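Local atomic coordinates of pesticidal crystal protein Cry2Aa (Bacillus thuringiensis serovar kurstaki, PDB entry 1I5P), a protein that promotes colloid-osmotic lysis by binding to the midgut epithelial cells of dipteran and lepidopteran larvae. Residues 50-54 with 250-255; 73-77 with 182-187. Numbering follows the deposited sequence.

Both contacts belong to the helical bundle that forms the N-terminal domain of this three-domain toxin, and together they illustrate how one helix can serve two neighbours. Helix 170-193 supplies residues 182-187 to contact 2, and its Gln179 and Asn182 also touch Val54 and Tyr255 of contact 1. Two of the partner helices, 53-65 and 74-81, follow each other in sequence, each held near its start: the first against helix 238-259, the second against helix 170-193. The centres of the two contacts lie about 15 Å apart, yet the contacts meet directly where Tyr255 CD2 packs 3.0 Å from Asn182 ND2. Residues 73-77 and 182-187 both fall between residues 54 and 250 in sequence.

Contact 1. Residues 50-54 with 250-255; sequences VAPVV and LNVFEY
How the first turn of one helix can settle on the flank of another is well illustrated by Val54, the residue most deeply covered here. Residues 50 and 51 are extended (phi/psi near -77/131 and -76/121); the chain then turns helical, and Val54 N donates a hydrogen bond to Ala51 O at 3.0 Å. Residues 250-255 are helical, with a wider pi-type turn at 250-253 where Val252 departs to -132/-55. The closest CA pair, Val54 and Asn251, is 5.9 Å apart.

Val54 (chi1 m) points at the second helix: CB lies 3.6 Å from Leu250 O, CG2 4.4 Å from Leu250 CB, and CG1 3.2 Å from Asn251 OD1. Val54 O accepts a weak hydrogen bond from Tyr255 OH (2.7 Å; tyrosine chi1 m) and another from Ser58 OG; Gln179 is a weak partner of the tyrosine hydroxyl. A water joins Leu250 O (2.8 Å) more weakly to Val54 O (3.2 Å).

Asn251 (chi1 m) starts sideways but curls its amide inward. A second water donates to Asn251 OD1 at 2.8 Å and accepts from Ala51 N at 2.9 Å, while Asn251 ND2 donates a hydrogen bond to Tyr247 O. Val50 (chi1 t) makes apolar contact through CG2, 4.3 Å from Leu250 CD1; separately, its CG1 touches the amide at Asn251 ND2 (3.9 Å).

Such buried interhelical packing, bridged at its polar edge by two waters and a weak tyrosine bond, here belongs to the pore-forming helical bundle of three-domain Cry delta-endotoxins.

Contact 2. Residues 73-77 with 182-187; sequences ILSEL and NMHLSF
Protruding leucines make the relief of this interface. Ile73 precedes helix 74-81, whose first turn is closed by Leu77 N to Ile73 O at 2.9 Å; residues 182-187 are regular helix, and the nearest CA atoms, Leu74 and Phe187, are 5.6 Å apart. Leu74 (chi1 t, chi2 p) straddles the Met183-Phe187 turn, its CD1 3.3 Å from Met183 O and 4.3 Å from Met183 CB, its CD2 4.0 Å from Phe187 CB. One turn on, Leu77, with the same rotamer, lodges CD2 among Asn182 O (4.0 Å), Met183 CG (4.0 Å) and Ser186 OG (3.8 Å). In this way a short helix of the delta-endotoxin N-terminal bundle beds against helix 170-193. Ser186 is a low bump entering the hollow bounded by Ile73, Leu74 and Leu77, small enough to come close; its OG turns back onto Asn182 O at 2.5 Å within its own helix, and Ile73 CG2 covers Ser186 OG at 3.5 Å. Asp190, a turn beyond Ser186, accepts hydrogen bonds from the backbone nitrogens of Ile73 and Leu74.

Contact 1. Residues 50-54 with 250-255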
ATOM      1  N   VAL A  50      15.723   2.810   0.617  1.00 13.89           N
ATOM      2  CA  VAL A  50      15.029   1.538   0.757  1.00 14.30           C
ATOM      3  C   VAL A  50      15.814   0.489  -0.019  1.00 14.25           C
ATOM      4  O   VAL A  50      16.192   0.708  -1.167  1.00 14.00           O
ATOM      5  CB  VAL A  50      13.587   1.601   0.175  1.00 13.94           C
ATOM      6  CG1 VAL A  50      12.962   0.202   0.168  1.00 14.91           C
ATOM      7  CG2 VAL A  50      12.732   2.548   0.995  1.00 10.30           C
ATOM      8  N   ALA A  51      16.072  -0.643   0.624  1.00 15.06           N
ATOM      9  CA  ALA A  51      16.795  -1.738  -0.009  1.00 13.38           C
ATOM     10  C   ALA A  51      15.823  -2.416  -0.967  1.00 13.25           C
ATOM     11  O   ALA A  51      14.762  -2.880  -0.553  1.00 13.59           O
ATOM     12  CB  ALA A  51      17.271  -2.725   1.047  1.00 11.79           C
ATOM     13  N   PRO A  52      16.167  -2.470  -2.263  1.00 13.12           N
ATOM     14  CA  PRO A  52      15.316  -3.094  -3.280  1.00 13.44           C
ATOM     15  C   PRO A  52      14.827  -4.506  -2.961  1.00 13.71           C
ATOM     16  O   PRO A  52      13.747  -4.898  -3.405  1.00 11.40           O
ATOM     17  CB  PRO A  52      16.193  -3.062  -4.530  1.00 15.38           C
ATOM     18  CG  PRO A  52      17.596  -3.064  -3.964  1.00 14.59           C
ATOM     19  CD  PRO A  52      17.446  -2.057  -2.859  1.00 12.36           C
ATOM     20  N   VAL A  53      15.609  -5.275  -2.208  1.00 11.63           N
ATOM     21  CA  VAL A  53      15.197  -6.630  -1.864  1.00 12.24           C
ATOM     22  C   VAL A  53      13.835  -6.661  -1.157  1.00 13.74           C
ATOM     23  O   VAL A  53      13.087  -7.636  -1.280  1.00 14.48           O
ATOM     24  CB  VAL A  53      16.244  -7.324  -0.959  1.00 12.56           C
ATOM     25  CG1 VAL A  53      16.282  -6.659   0.410  1.00 12.61           C
ATOM     26  CG2 VAL A  53      15.919  -8.801  -0.830  1.00 10.02           C
ATOM     27  N   VAL A  54      13.503  -5.603  -0.421  1.00 13.77           N
ATOM     28  CA  VAL A  54      12.224  -5.588   0.291  1.00 16.18           C
ATOM     29  C   VAL A  54      11.084  -5.668  -0.717  1.00 14.80           C
ATOM     30  O   VAL A  54      10.066  -6.320  -0.470  1.00 13.82           O
ATOM     31  CB  VAL A  54      12.060  -4.318   1.181  1.00 17.38           C
ATOM     32  CG1 VAL A  54      13.252  -4.189   2.125  1.00 18.93           C
ATOM     33  CG2 VAL A  54      11.916  -3.072   0.319  1.00 20.56           C
ATOM     34  N   LEU A 250       7.190  -0.049   3.132  1.00 13.45           N
ATOM     35  CA  LEU A 250       7.875  -0.936   2.197  1.00 14.49           C
ATOM     36  C   LEU A 250       8.756  -1.959   2.911  1.00 15.31           C
ATOM     37  O   LEU A 250       8.872  -3.103   2.470  1.00 13.50           O
ATOM     38  CB  LEU A 250       8.732  -0.123   1.228  1.00 13.57           C
ATOM     39  CG  LEU A 250       7.981   0.604   0.107  1.00 11.96           C
ATOM     40  CD1 LEU A 250       8.949   1.478  -0.675  1.00  9.54           C
ATOM     41  CD2 LEU A 250       7.323  -0.418  -0.807  1.00 11.70           C
ATOM     42  N   ASN A 251       9.363  -1.534   4.017  1.00 14.00           N
ATOM     43  CA  ASN A 251      10.256  -2.376   4.806  1.00 12.32           C
ATOM     44  C   ASN A 251       9.561  -3.213   5.862  1.00 11.85           C
ATOM     45  O   ASN A 251      10.095  -4.233   6.301  1.00 12.57           O
ATOM     46  CB  ASN A 251      11.298  -1.510   5.524  1.00 10.89           C
ATOM     47  CG  ASN A 251      12.520  -1.257   4.689  1.00 11.26           C
ATOM     48  OD1 ASN A 251      13.408  -2.106   4.601  1.00 13.50           O
ATOM     49  ND2 ASN A 251      12.577  -0.088   4.060  1.00 11.00           N
ATOM     50  N   VAL A 252       8.377  -2.780   6.280  1.00 11.06           N
ATOM     51  CA  VAL A 252       7.675  -3.478   7.340  1.00 11.74           C
ATOM     52  C   VAL A 252       6.202  -3.828   7.151  1.00 12.00           C
ATOM     53  O   VAL A 252       5.820  -4.987   7.275  1.00 11.35           O
ATOM     54  CB  VAL A 252       7.796  -2.678   8.667  1.00 10.34           C
ATOM     55  CG1 VAL A 252       7.049  -3.396   9.790  1.00  6.95           C
ATOM     56  CG2 VAL A 252       9.270  -2.487   9.029  1.00  6.97           C
ATOM     57  N   PHE A 253       5.369  -2.844   6.848  1.00 11.75           N
ATOM     58  CA  PHE A 253       3.945  -3.129   6.756  1.00 12.38           C
ATOM     59  C   PHE A 253       3.390  -3.873   5.561  1.00 13.42           C
ATOM     60  O   PHE A 253       2.267  -4.385   5.623  1.00 15.27           O
ATOM     61  CB  PHE A 253       3.170  -1.848   7.055  1.00 10.91           C
ATOM     62  CG  PHE A 253       3.463  -1.318   8.424  1.00 12.28           C
ATOM     63  CD1 PHE A 253       4.337  -0.253   8.601  1.00 13.72           C
ATOM     64  CD2 PHE A 253       2.984  -1.989   9.549  1.00 12.08           C
ATOM     65  CE1 PHE A 253       4.739   0.131   9.880  1.00 16.48           C
ATOM     66  CE2 PHE A 253       3.378  -1.617  10.824  1.00 12.54           C
ATOM     67  CZ  PHE A 253       4.259  -0.557  10.992  1.00 15.76           C
ATOM     68  N   GLU A 254       4.158  -3.953   4.481  1.00 11.69           N
ATOM     69  CA  GLU A 254       3.710  -4.727   3.332  1.00 13.07           C
ATOM     70  C   GLU A 254       3.677  -6.159   3.845  1.00 11.75           C
ATOM     71  O   GLU A 254       2.812  -6.951   3.483  1.00 11.80           O
ATOM     72  CB  GLU A 254       4.710  -4.614   2.185  1.00 15.03           C
ATOM     73  CG  GLU A 254       4.330  -3.573   1.162  1.00 21.86           C
ATOM     74  CD  GLU A 254       3.027  -3.909   0.457  1.00 27.09           C
ATOM     75  OE1 GLU A 254       2.164  -3.011   0.354  1.00 27.08           O
ATOM     76  OE2 GLU A 254       2.866  -5.068   0.006  1.00 28.70           O
ATOM     77  N   TYR A 255       4.628  -6.473   4.721  1.00 10.75           N
ATOM     78  CA  TYR A 255       4.723  -7.805   5.307  1.00 10.55           C
ATOM     79  C   TYR A 255       3.638  -8.022   6.346  1.00 10.77           C
ATOM     80  O   TYR A 255       2.987  -9.062   6.363  1.00 13.19           O
ATOM     81  CB  TYR A 255       6.103  -8.000   5.935  1.00  9.93           C
ATOM     82  CG  TYR A 255       7.223  -7.764   4.950  1.00 13.42           C
ATOM     83  CD1 TYR A 255       8.190  -6.784   5.176  1.00 12.92           C
ATOM     84  CD2 TYR A 255       7.301  -8.509   3.775  1.00 14.84           C
ATOM     85  CE1 TYR A 255       9.210  -6.552   4.243  1.00 17.17           C
ATOM     86  CE2 TYR A 255       8.312  -8.288   2.844  1.00 16.52           C
ATOM     87  CZ  TYR A 255       9.259  -7.314   3.079  1.00 16.58           C
ATOM     88  OH  TYR A 255      10.251  -7.115   2.147  1.00 15.25           O
TER
HETATM   89  O   HOH W   1      15.516  -0.665   3.504  1.00  8.44           O
HETATM   90  O   HOH W   2       7.964  -3.956  -0.004  1.00 16.11           O

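Contact 2. Residues 73-77 with 182-187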
ATOM      1  N   ILE A  73       7.155 -21.811   1.050  1.00 14.06           N
ATOM      2  CA  ILE A  73       7.761 -20.493   0.935  1.00 14.43           C
ATOM      3  C   ILE A  73       9.209 -20.390   1.405  1.00 13.01           C
ATOM      4  O   ILE A  73      10.054 -19.837   0.705  1.00 13.76           O
ATOM      5  CB  ILE A  73       6.947 -19.448   1.747  1.00 11.86           C
ATOM      6  CG1 ILE A  73       5.529 -19.321   1.191  1.00 15.23           C
ATOM      7  CG2 ILE A  73       7.648 -18.096   1.708  1.00 10.33           C
ATOM      8  CD1 ILE A  73       4.606 -18.463   2.063  1.00 13.19           C
ATOM      9  N   LEU A  74       9.484 -20.920   2.593  1.00 16.24           N
ATOM     10  CA  LEU A  74      10.806 -20.809   3.206  1.00 16.37           C
ATOM     11  C   LEU A  74      12.048 -21.067   2.358  1.00 15.86           C
ATOM     12  O   LEU A  74      13.009 -20.305   2.434  1.00 14.81           O
ATOM     13  CB  LEU A  74      10.879 -21.667   4.473  1.00 16.35           C
ATOM     14  CG  LEU A  74      11.995 -21.223   5.434  1.00 18.65           C
ATOM     15  CD1 LEU A  74      11.676 -19.816   5.950  1.00 14.92           C
ATOM     16  CD2 LEU A  74      12.134 -22.200   6.591  1.00 15.51           C
ATOM     17  N   SER A  75      12.046 -22.123   1.553  1.00 17.12           N
ATOM     18  CA  SER A  75      13.225 -22.416   0.741  1.00 19.97           C
ATOM     19  C   SER A  75      13.549 -21.322  -0.275  1.00 19.16           C
ATOM     20  O   SER A  75      14.693 -20.882  -0.370  1.00 19.89           O
ATOM     21  CB  SER A  75      13.069 -23.751   0.018  1.00 20.09           C
ATOM     22  OG  SER A  75      14.260 -24.057  -0.678  1.00 22.67           O
ATOM     23  N   GLU A  76      12.553 -20.881  -1.033  1.00 17.87           N
ATOM     24  CA  GLU A  76      12.793 -19.839  -2.018  1.00 16.64           C
ATOM     25  C   GLU A  76      13.002 -18.494  -1.337  1.00 15.04           C
ATOM     26  O   GLU A  76      13.808 -17.685  -1.789  1.00 15.95           O
ATOM     27  CB  GLU A  76      11.633 -19.779  -3.017  1.00 17.77           C
ATOM     28  CG  GLU A  76      11.608 -20.980  -3.958  1.00 21.48           C
ATOM     29  CD  GLU A  76      10.339 -21.076  -4.787  1.00 24.08           C
ATOM     30  OE1 GLU A  76      10.173 -22.086  -5.502  1.00 28.58           O
ATOM     31  OE2 GLU A  76       9.509 -20.150  -4.723  1.00 25.36           O
ATOM     32  N   LEU A  77      12.292 -18.257  -0.240  1.00 14.04           N
ATOM     33  CA  LEU A  77      12.451 -17.001   0.480  1.00 15.03           C
ATOM     34  C   LEU A  77      13.907 -16.834   0.899  1.00 14.54           C
ATOM     35  O   LEU A  77      14.504 -15.774   0.705  1.00 14.98           O
ATOM     36  CB  LEU A  77      11.564 -16.970   1.721  1.00 11.76           C
ATOM     37  CG  LEU A  77      11.829 -15.785   2.655  1.00 13.68           C
ATOM     38  CD1 LEU A  77      11.627 -14.468   1.909  1.00 13.22           C
ATOM     39  CD2 LEU A  77      10.902 -15.876   3.854  1.00 10.45           C
ATOM     40  N   ASN A 182       9.096 -12.669   8.731  1.00 15.49           N
ATOM     41  CA  ASN A 182       8.682 -13.261   7.461  1.00 15.91           C
ATOM     42  C   ASN A 182       9.140 -14.711   7.410  1.00 14.47           C
ATOM     43  O   ASN A 182       8.392 -15.602   7.016  1.00 11.87           O
ATOM     44  CB  ASN A 182       9.314 -12.528   6.272  1.00 19.50           C
ATOM     45  CG  ASN A 182       8.528 -11.312   5.839  1.00 21.23           C
ATOM     46  OD1 ASN A 182       7.364 -11.153   6.194  1.00 22.07           O
ATOM     47  ND2 ASN A 182       9.156 -10.457   5.037  1.00 22.30           N
ATOM     48  N   MET A 183      10.384 -14.932   7.813  1.00 12.98           N
ATOM     49  CA  MET A 183      10.960 -16.266   7.798  1.00 14.24           C
ATOM     50  C   MET A 183      10.260 -17.233   8.744  1.00 12.64           C
ATOM     51  O   MET A 183       9.950 -18.361   8.367  1.00 14.22           O
ATOM     52  CB  MET A 183      12.453 -16.188   8.130  1.00 14.12           C
ATOM     53  CG  MET A 183      13.263 -15.405   7.099  1.00 17.36           C
ATOM     54  SD  MET A 183      14.939 -15.040   7.660  1.00 23.52           S
ATOM     55  CE  MET A 183      15.142 -13.341   7.139  1.00 21.59           C
ATOM     56  N   HIS A 184      10.002 -16.792   9.970  1.00 12.56           N
ATOM     57  CA  HIS A 184       9.340 -17.647  10.951  1.00 13.39           C
ATOM     58  C   HIS A 184       7.899 -17.986  10.561  1.00 12.82           C
ATOM     59  O   HIS A 184       7.489 -19.150  10.621  1.00  9.48           O
ATOM     60  CB  HIS A 184       9.345 -16.981  12.334  1.00 15.63           C
ATOM     61  CG  HIS A 184       8.928 -17.898  13.445  1.00 17.83           C
ATOM     62  ND1 HIS A 184       8.552 -17.434  14.689  1.00 17.54           N
ATOM     63  CD2 HIS A 184       8.826 -19.247  13.500  1.00 17.49           C
ATOM     64  CE1 HIS A 184       8.232 -18.459  15.459  1.00 18.23           C
ATOM     65  NE2 HIS A 184       8.389 -19.571  14.764  1.00 17.75           N
ATOM     66  N   LEU A 185       7.131 -16.973  10.165  1.00 10.87           N
ATOM     67  CA  LEU A 185       5.739 -17.188   9.788  1.00 11.84           C
ATOM     68  C   LEU A 185       5.625 -18.024   8.520  1.00 12.56           C
ATOM     69  O   LEU A 185       4.702 -18.834   8.389  1.00 11.86           O
ATOM     70  CB  LEU A 185       5.021 -15.847   9.614  1.00 11.46           C
ATOM     71  CG  LEU A 185       4.773 -15.073  10.916  1.00 14.02           C
ATOM     72  CD1 LEU A 185       4.104 -13.736  10.613  1.00 12.89           C
ATOM     73  CD2 LEU A 185       3.897 -15.904  11.848  1.00 12.95           C
ATOM     74  N   SER A 186       6.566 -17.830   7.598  1.00 11.50           N
ATOM     75  CA  SER A 186       6.582 -18.586   6.349  1.00 13.24           C
ATOM     76  C   SER A 186       6.853 -20.050   6.686  1.00 14.13           C
ATOM     77  O   SER A 186       6.270 -20.961   6.088  1.00 13.37           O
ATOM     78  CB  SER A 186       7.677 -18.062   5.418  1.00  8.96           C
ATOM     79  OG  SER A 186       7.387 -16.741   4.976  1.00 16.12           O
ATOM     80  N   PHE A 187       7.756 -20.247   7.647  1.00 13.84           N
ATOM     81  CA  PHE A 187       8.149 -21.567   8.133  1.00 14.45           C
ATOM     82  C   PHE A 187       6.929 -22.287   8.699  1.00 13.31           C
ATOM     83  O   PHE A 187       6.653 -23.437   8.357  1.00 14.86           O
ATOM     84  CB  PHE A 187       9.224 -21.408   9.223  1.00 15.28           C
ATOM     85  CG  PHE A 187       9.349 -22.596  10.143  1.00 16.05           C
ATOM     86  CD1 PHE A 187       9.951 -23.775   9.707  1.00 17.27           C
ATOM     87  CD2 PHE A 187       8.854 -22.539  11.446  1.00 14.22           C
ATOM     88  CE1 PHE A 187      10.060 -24.881  10.551  1.00 14.16           C
ATOM     89  CE2 PHE A 187       8.961 -23.645  12.299  1.00 15.70           C
ATOM     90  CZ  PHE A 187       9.566 -24.818  11.846  1.00 13.93           C
TER